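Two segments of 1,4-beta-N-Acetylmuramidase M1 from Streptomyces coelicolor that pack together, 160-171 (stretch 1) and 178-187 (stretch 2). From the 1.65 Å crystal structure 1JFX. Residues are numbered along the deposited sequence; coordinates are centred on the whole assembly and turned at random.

Stretch 1, residues 160-171: FWVAHWGVSAPT
Stretch 2 178-187: TWTFWQYSAT

Two neighbouring parallel strands, 160-163 and a second beginning at Phe181, are joined chiefly by backbone hydrogen bonds. Their axes approach to 4.5 Å and diverge by 11°. Phe160 O accepts two bonds, from Thr180 N at 2.7 Å and Phe181 N at 3.2 Å. The ladder then alternates as parallel pairing requires: Val162 N to Phe181 O at 2.9 Å, Gln183 N to Val162 O at 2.8 Å, and His164 N to Gln183 O at 3.0 Å. Trp161 thus pairs with Phe181, Val162 with Trp182 and Ala163 with Gln183, at CA-CA distances of 4.3, 4.8 and 4.7 Å. The paired residues are extended, for example -111/104 at Trp161 and -142/118 at Trp182, whereas Tyr184 (-105/-5) departs from the extended form. Beyond the strand, Gly166 N donates to Tyr184 O at 3.1 Å; the positive phi of Gly166 (67/19) is one that glycine adopts readily.

Two indole nitrogens extend the polar network. Trp182 NE1 donates to His164 O at 2.9 Å, and Trp165 NE1 to Gln183 OE1 at 2.9 Å. Gln183 is extended through chi1 and chi2 (both t), with chi3 at 68°, which carries its amide out to the edge of the Trp165 ring. At the other end, a water bridges the stretches, accepting from Phe160 N at 2.9 Å and donating to Thr178 O at 2.8 Å; it also lies 2.8 Å from Thr180 OG1, in a hydrogen bond.

On the sheet face bearing Trp161, Phe181 and Ala163, Trp161 (t, chi2 6°) lies with one ring face against Phe181 CB, which is 3.3 Å from Trp161 CD1. The Phe181 ring (m, chi2 -79°) turns its edge to the indole, with planes at 62° and centroids 5.7 Å apart, so C-H groups meet pi electrons.

The face bearing Val162 and Trp182 leads to a proline-tryptophan cluster. Pro170, its CB directed toward stretch 2, contacts two indoles: its CD sits 3.5 Å above the centroid of the six-membered ring of Trp182 (t, chi2 32°), and its CG 3.8 Å from that of the five-membered ring of Trp179 (p, chi2 -87°). Proline's ring C-H groups suit such electron-rich surfaces. Val162 (p) adds a compact branch, CG1 lying 3.8 Å from Trp179 CB and 3.9 Å from Trp182 CB. Val167 O approaches the Trp182 ring edge, 3.2 Å from CZ2.

Farther along, Ala186 points its small CB toward Trp165 (m, chi2 -34°), 3.8 Å from the centroid of its six-membered ring, and sits over that face. Altogether the contact buries 832 Å².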

ATOM      1  N   PHE A 160       2.681   8.877  -0.691  1.00  6.97           N
ATOM      2  CA  PHE A 160       1.473   8.747   0.120  1.00  6.61           C
ATOM      3  C   PHE A 160       0.301   8.099  -0.613  1.00  5.73           C
ATOM      4  O   PHE A 160      -0.090   8.544  -1.691  1.00  6.67           O
ATOM      5  CB  PHE A 160       1.100  10.167   0.611  1.00  5.25           C
ATOM      6  CG  PHE A 160      -0.141  10.249   1.470  1.00  7.80           C
ATOM      7  CD1 PHE A 160      -0.336   9.386   2.545  1.00  8.78           C
ATOM      8  CD2 PHE A 160      -1.071  11.264   1.248  1.00 10.14           C
ATOM      9  CE1 PHE A 160      -1.443   9.541   3.390  1.00 10.36           C
ATOM     10  CE2 PHE A 160      -2.184  11.429   2.090  1.00  9.06           C
ATOM     11  CZ  PHE A 160      -2.367  10.568   3.160  1.00  8.78           C
ATOM     12  N   TRP A 161      -0.238   7.029  -0.033  1.00  5.95           N
ATOM     13  CA  TRP A 161      -1.410   6.356  -0.594  1.00  6.20           C
ATOM     14  C   TRP A 161      -2.526   6.651   0.412  1.00  6.35           C
ATOM     15  O   TRP A 161      -2.585   6.073   1.498  1.00  6.97           O
ATOM     16  CB  TRP A 161      -1.154   4.856  -0.720  1.00  7.15           C
ATOM     17  CG  TRP A 161      -2.334   4.064  -1.208  1.00  6.89           C
ATOM     18  CD1 TRP A 161      -3.537   4.542  -1.652  1.00  6.37           C
ATOM     19  CD2 TRP A 161      -2.415   2.640  -1.277  1.00  6.88           C
ATOM     20  NE1 TRP A 161      -4.367   3.494  -1.992  1.00  6.37           N
ATOM     21  CE2 TRP A 161      -3.699   2.314  -1.766  1.00  6.05           C
ATOM     22  CE3 TRP A 161      -1.521   1.605  -0.961  1.00  5.99           C
ATOM     23  CZ2 TRP A 161      -4.116   0.990  -1.949  1.00  5.91           C
ATOM     24  CZ3 TRP A 161      -1.929   0.289  -1.138  1.00  6.62           C
ATOM     25  CH2 TRP A 161      -3.217  -0.010  -1.629  1.00  5.73           C
ATOM     26  N   VAL A 162      -3.403   7.576   0.043  1.00  5.92           N
ATOM     27  CA  VAL A 162      -4.469   8.009   0.933  1.00  6.51           C
ATOM     28  C   VAL A 162      -5.765   7.250   0.759  1.00  6.82           C
ATOM     29  O   VAL A 162      -6.227   7.047  -0.358  1.00  6.32           O
ATOM     30  CB  VAL A 162      -4.728   9.532   0.755  1.00  7.89           C
ATOM     31  CG1 VAL A 162      -5.023   9.859  -0.698  1.00  8.57           C
ATOM     32  CG2 VAL A 162      -5.871   9.984   1.668  1.00  9.69           C
ATOM     33  N   ALA A 163      -6.338   6.824   1.881  1.00  6.60           N
ATOM     34  CA  ALA A 163      -7.621   6.134   1.847  1.00  6.69           C
ATOM     35  C   ALA A 163      -8.669   7.182   2.207  1.00  7.75           C
ATOM     36  O   ALA A 163      -8.659   7.702   3.315  1.00  8.28           O
ATOM     37  CB  ALA A 163      -7.648   4.992   2.872  1.00 10.32           C
ATOM     38  N   HIS A 164      -9.543   7.513   1.263  1.00  7.32           N
ATOM     39  CA  HIS A 164     -10.600   8.491   1.518  1.00  7.25           C
ATOM     40  C   HIS A 164     -11.719   8.168   0.549  1.00  7.80           C
ATOM     41  O   HIS A 164     -11.718   8.585  -0.624  1.00  6.63           O
ATOM     42  CB  HIS A 164     -10.091   9.920   1.318  1.00  7.34           C
ATOM     43  CG  HIS A 164     -10.992  10.945   1.918  1.00  8.31           C
ATOM     44  ND1 HIS A 164     -10.652  12.280   2.025  1.00  9.21           N
ATOM     45  CD2 HIS A 164     -12.219  10.820   2.472  1.00  8.35           C
ATOM     46  CE1 HIS A 164     -11.635  12.929   2.626  1.00  6.89           C
ATOM     47  NE2 HIS A 164     -12.598  12.067   2.907  1.00  8.85           N
ATOM     48  N   TRP A 165     -12.670   7.392   1.048  1.00  7.71           N
ATOM     49  CA  TRP A 165     -13.767   6.936   0.215  1.00  9.04           C
ATOM     50  C   TRP A 165     -14.899   7.924   0.024  1.00 10.19           C
ATOM     51  O   TRP A 165     -15.185   8.744   0.897  1.00 11.09           O
ATOM     52  CB  TRP A 165     -14.366   5.643   0.785  1.00  8.55           C
ATOM     53  CG  TRP A 165     -13.362   4.591   1.178  1.00 11.18           C
ATOM     54  CD1 TRP A 165     -12.161   4.322   0.569  1.00  9.58           C
ATOM     55  CD2 TRP A 165     -13.499   3.622   2.226  1.00 11.13           C
ATOM     56  NE1 TRP A 165     -11.554   3.249   1.171  1.00 12.05           N
ATOM     57  CE2 TRP A 165     -12.351   2.799   2.189  1.00 12.48           C
ATOM     58  CE3 TRP A 165     -14.486   3.369   3.193  1.00 15.77           C
ATOM     59  CZ2 TRP A 165     -12.158   1.735   3.081  1.00 15.07           C
ATOM     60  CZ3 TRP A 165     -14.294   2.311   4.079  1.00 14.07           C
ATOM     61  CH2 TRP A 165     -13.139   1.510   4.014  1.00 14.54           C
ATOM     62  N   GLY A 166     -15.540   7.818  -1.133  1.00 12.60           N
ATOM     63  CA  GLY A 166     -16.705   8.628  -1.441  1.00 13.76           C
ATOM     64  C   GLY A 166     -16.597  10.126  -1.618  1.00 14.48           C
ATOM     65  O   GLY A 166     -17.610  10.816  -1.521  1.00 18.33           O
ATOM     66  N   VAL A 167     -15.402  10.644  -1.862  1.00 11.49           N
ATOM     67  CA  VAL A 167     -15.253  12.077  -2.071  1.00 10.51           C
ATOM     68  C   VAL A 167     -14.714  12.341  -3.469  1.00 10.48           C
ATOM     69  O   VAL A 167     -14.099  11.462  -4.081  1.00  9.94           O
ATOM     70  CB  VAL A 167     -14.316  12.721  -1.017  1.00  9.91           C
ATOM     71  CG1 VAL A 167     -14.994  12.685   0.358  1.00 10.96           C
ATOM     72  CG2 VAL A 167     -12.980  11.978  -0.966  1.00  8.31           C
ATOM     73  N   SER A 168     -14.929  13.560  -3.960  1.00 10.48           N
ATOM     74  CA  SER A 168     -14.490  13.916  -5.305  1.00 10.33           C
ATOM     75  C   SER A 168     -12.975  14.069  -5.451  1.00  9.26           C
ATOM     76  O   SER A 168     -12.442  13.909  -6.542  1.00 10.30           O
ATOM     77  CB  SER A 168     -15.200  15.195  -5.764  1.00 10.71           C
ATOM     78  OG  SER A 168     -14.813  16.296  -4.985  1.00 15.39           O
ATOM     79  N   ALA A 169     -12.304  14.376  -4.345  1.00  9.33           N
ATOM     80  CA  ALA A 169     -10.853  14.556  -4.290  1.00  8.83           C
ATOM     81  C   ALA A 169     -10.497  14.273  -2.830  1.00  8.15           C
ATOM     82  O   ALA A 169     -11.261  14.614  -1.924  1.00  9.92           O
ATOM     83  CB  ALA A 169     -10.475  15.993  -4.673  1.00 10.12           C
ATOM     84  N   PRO A 170      -9.329  13.669  -2.578  1.00  7.69           N
ATOM     85  CA  PRO A 170      -8.950  13.355  -1.197  1.00  8.25           C
ATOM     86  C   PRO A 170      -8.358  14.477  -0.370  1.00  8.04           C
ATOM     87  O   PRO A 170      -7.664  15.349  -0.893  1.00  8.48           O
ATOM     88  CB  PRO A 170      -7.956  12.210  -1.378  1.00  7.38           C
ATOM     89  CG  PRO A 170      -7.195  12.655  -2.621  1.00  6.83           C
ATOM     90  CD  PRO A 170      -8.283  13.248  -3.532  1.00  8.08           C
ATOM     91  N   THR A 171      -8.626  14.437   0.934  1.00  8.04           N
ATOM     92  CA  THR A 171      -8.048  15.409   1.849  1.00  8.58           C
ATOM     93  C   THR A 171      -6.665  14.869   2.210  1.00  8.48           C
ATOM     94  O   THR A 171      -6.514  13.720   2.620  1.00  9.91           O
ATOM     95  CB  THR A 171      -8.908  15.566   3.116  1.00  8.25           C
ATOM     96  OG1 THR A 171     -10.164  16.139   2.748  1.00 10.91           O
ATOM     97  CG2 THR A 171      -8.216  16.480   4.139  1.00  9.11           C
ATOM     98  N   THR A 178       1.694  15.771  -1.499  1.00  6.87           N
ATOM     99  CA  THR A 178       0.628  15.427  -2.426  1.00  7.88           C
ATOM    100  C   THR A 178       0.338  13.946  -2.211  1.00  7.05           C
ATOM    101  O   THR A 178       0.977  13.302  -1.373  1.00  7.29           O
ATOM    102  CB  THR A 178       1.069  15.630  -3.912  1.00  9.99           C
ATOM    103  OG1 THR A 178      -0.063  15.474  -4.769  1.00 11.00           O
ATOM    104  CG2 THR A 178       2.147  14.620  -4.318  1.00 11.92           C
ATOM    105  N   TRP A 179      -0.635  13.410  -2.941  1.00  7.52           N
ATOM    106  CA  TRP A 179      -0.909  11.985  -2.831  1.00  7.45           C
ATOM    107  C   TRP A 179      -0.392  11.324  -4.101  1.00  7.15           C
ATOM    108  O   TRP A 179      -0.380  11.938  -5.169  1.00  8.61           O
ATOM    109  CB  TRP A 179      -2.413  11.705  -2.676  1.00  5.85           C
ATOM    110  CG  TRP A 179      -3.273  12.263  -3.767  1.00  6.89           C
ATOM    111  CD1 TRP A 179      -3.806  13.515  -3.826  1.00  7.43           C
ATOM    112  CD2 TRP A 179      -3.739  11.569  -4.936  1.00  7.58           C
ATOM    113  NE1 TRP A 179      -4.579  13.649  -4.954  1.00  8.36           N
ATOM    114  CE2 TRP A 179      -4.559  12.470  -5.654  1.00  8.30           C
ATOM    115  CE3 TRP A 179      -3.546  10.273  -5.441  1.00  8.83           C
ATOM    116  CZ2 TRP A 179      -5.188  12.121  -6.850  1.00  8.63           C
ATOM    117  CZ3 TRP A 179      -4.172   9.926  -6.631  1.00  9.15           C
ATOM    118  CH2 TRP A 179      -4.980  10.844  -7.322  1.00  8.00           C
ATOM    119  N   THR A 180       0.050  10.071  -3.969  1.00  6.75           N
ATOM    120  CA  THR A 180       0.553   9.292  -5.097  1.00  7.83           C
ATOM    121  C   THR A 180      -0.529   8.290  -5.523  1.00  6.88           C
ATOM    122  O   THR A 180      -0.796   8.132  -6.711  1.00  7.93           O
ATOM    123  CB  THR A 180       1.865   8.580  -4.710  1.00  8.05           C
ATOM    124  OG1 THR A 180       2.875   9.575  -4.477  1.00  9.50           O
ATOM    125  CG2 THR A 180       2.338   7.649  -5.835  1.00  8.14           C
ATOM    126  N   PHE A 181      -1.143   7.619  -4.552  1.00  7.30           N
ATOM    127  CA  PHE A 181      -2.256   6.701  -4.829  1.00  6.24           C
ATOM    128  C   PHE A 181      -3.403   7.166  -3.950  1.00  6.50           C
ATOM    129  O   PHE A 181      -3.182   7.758  -2.888  1.00  5.87           O
ATOM    130  CB  PHE A 181      -1.912   5.253  -4.462  1.00  6.34           C
ATOM    131  CG  PHE A 181      -0.884   4.630  -5.358  1.00  7.51           C
ATOM    132  CD1 PHE A 181      -1.241   4.157  -6.618  1.00  7.87           C
ATOM    133  CD2 PHE A 181       0.426   4.499  -4.937  1.00  7.68           C
ATOM    134  CE1 PHE A 181      -0.304   3.558  -7.443  1.00  8.65           C
ATOM    135  CE2 PHE A 181       1.380   3.894  -5.762  1.00  9.42           C
ATOM    136  CZ  PHE A 181       1.020   3.426  -7.007  1.00  8.29           C
ATOM    137  N   TRP A 182      -4.631   6.896  -4.383  1.00  5.99           N
ATOM    138  CA  TRP A 182      -5.795   7.282  -3.600  1.00  6.51           C
ATOM    139  C   TRP A 182      -6.856   6.190  -3.694  1.00  5.49           C
ATOM    140  O   TRP A 182      -7.332   5.859  -4.780  1.00  5.92           O
ATOM    141  CB  TRP A 182      -6.337   8.627  -4.106  1.00  8.34           C
ATOM    142  CG  TRP A 182      -7.729   8.995  -3.663  1.00  6.32           C
ATOM    143  CD1 TRP A 182      -8.346   8.683  -2.477  1.00  4.31           C
ATOM    144  CD2 TRP A 182      -8.676   9.753  -4.424  1.00  5.07           C
ATOM    145  NE1 TRP A 182      -9.627   9.208  -2.465  1.00  5.41           N
ATOM    146  CE2 TRP A 182      -9.848   9.866  -3.647  1.00  4.89           C
ATOM    147  CE3 TRP A 182      -8.645  10.346  -5.694  1.00  8.43           C
ATOM    148  CZ2 TRP A 182     -10.983  10.548  -4.102  1.00  7.24           C
ATOM    149  CZ3 TRP A 182      -9.770  11.024  -6.144  1.00  7.46           C
ATOM    150  CH2 TRP A 182     -10.925  11.114  -5.348  1.00  7.45           C
ATOM    151  N   GLN A 183      -7.190   5.605  -2.544  1.00  6.22           N
ATOM    152  CA  GLN A 183      -8.222   4.569  -2.491  1.00  5.44           C
ATOM    153  C   GLN A 183      -9.523   5.343  -2.288  1.00  5.58           C
ATOM    154  O   GLN A 183      -9.760   5.882  -1.205  1.00  6.79           O
ATOM    155  CB  GLN A 183      -7.975   3.638  -1.309  1.00  6.78           C
ATOM    156  CG  GLN A 183      -8.825   2.371  -1.324  1.00  7.04           C
ATOM    157  CD  GLN A 183      -8.577   1.572  -0.074  1.00  7.98           C
ATOM    158  OE1 GLN A 183      -8.954   2.001   1.021  1.00 10.13           O
ATOM    159  NE2 GLN A 183      -7.906   0.425  -0.212  1.00  6.49           N
ATOM    160  N   TYR A 184     -10.363   5.378  -3.321  1.00  5.95           N
ATOM    161  CA  TYR A 184     -11.601   6.159  -3.273  1.00  6.73           C
ATOM    162  C   TYR A 184     -12.877   5.368  -3.088  1.00  7.23           C
ATOM    163  O   TYR A 184     -13.963   5.948  -2.960  1.00  8.18           O
ATOM    164  CB  TYR A 184     -11.702   7.033  -4.533  1.00  5.74           C
ATOM    165  CG  TYR A 184     -11.759   6.261  -5.834  1.00  6.11           C
ATOM    166  CD1 TYR A 184     -12.970   5.789  -6.324  1.00  4.98           C
ATOM    167  CD2 TYR A 184     -10.595   5.996  -6.569  1.00  4.60           C
ATOM    168  CE1 TYR A 184     -13.035   5.073  -7.507  1.00  6.84           C
ATOM    169  CE2 TYR A 184     -10.649   5.270  -7.771  1.00  6.63           C
ATOM    170  CZ  TYR A 184     -11.883   4.817  -8.225  1.00  6.05           C
ATOM    171  OH  TYR A 184     -11.998   4.127  -9.398  1.00  7.82           O
ATOM    172  N   SER A 185     -12.756   4.048  -3.081  1.00  7.00           N
ATOM    173  CA  SER A 185     -13.913   3.193  -2.866  1.00  8.08           C
ATOM    174  C   SER A 185     -13.494   1.827  -2.369  1.00  9.54           C
ATOM    175  O   SER A 185     -12.433   1.331  -2.743  1.00  8.83           O
ATOM    176  CB  SER A 185     -14.702   3.004  -4.158  1.00 10.15           C
ATOM    177  OG  SER A 185     -15.809   2.136  -3.943  1.00  8.99           O
ATOM    178  N   ALA A 186     -14.332   1.239  -1.519  1.00  9.74           N
ATOM    179  CA  ALA A 186     -14.096  -0.102  -1.019  1.00  9.36           C
ATOM    180  C   ALA A 186     -15.246  -0.977  -1.505  1.00  9.97           C
ATOM    181  O   ALA A 186     -15.325  -2.155  -1.155  1.00  9.90           O
ATOM    182  CB  ALA A 186     -14.047  -0.105   0.514  1.00 10.65           C
ATOM    183  N   THR A 187     -16.126  -0.398  -2.321  1.00  9.05           N
ATOM    184  CA  THR A 187     -17.304  -1.108  -2.804  1.00  9.10           C
ATOM    185  C   THR A 187     -17.444  -1.093  -4.321  1.00  9.83           C
ATOM    186  O   THR A 187     -18.559  -1.068  -4.857  1.00 11.34           O
ATOM    187  CB  THR A 187     -18.571  -0.486  -2.180  1.00 10.73           C
ATOM    188  OG1 THR A 187     -18.562   0.936  -2.392  1.00 12.00           O
ATOM    189  CG2 THR A 187     -18.616  -0.778  -0.686  1.00 11.53           C
TER
HETATM  190  O   HOH W   1       2.684  11.266  -2.292  1.00  7.16           O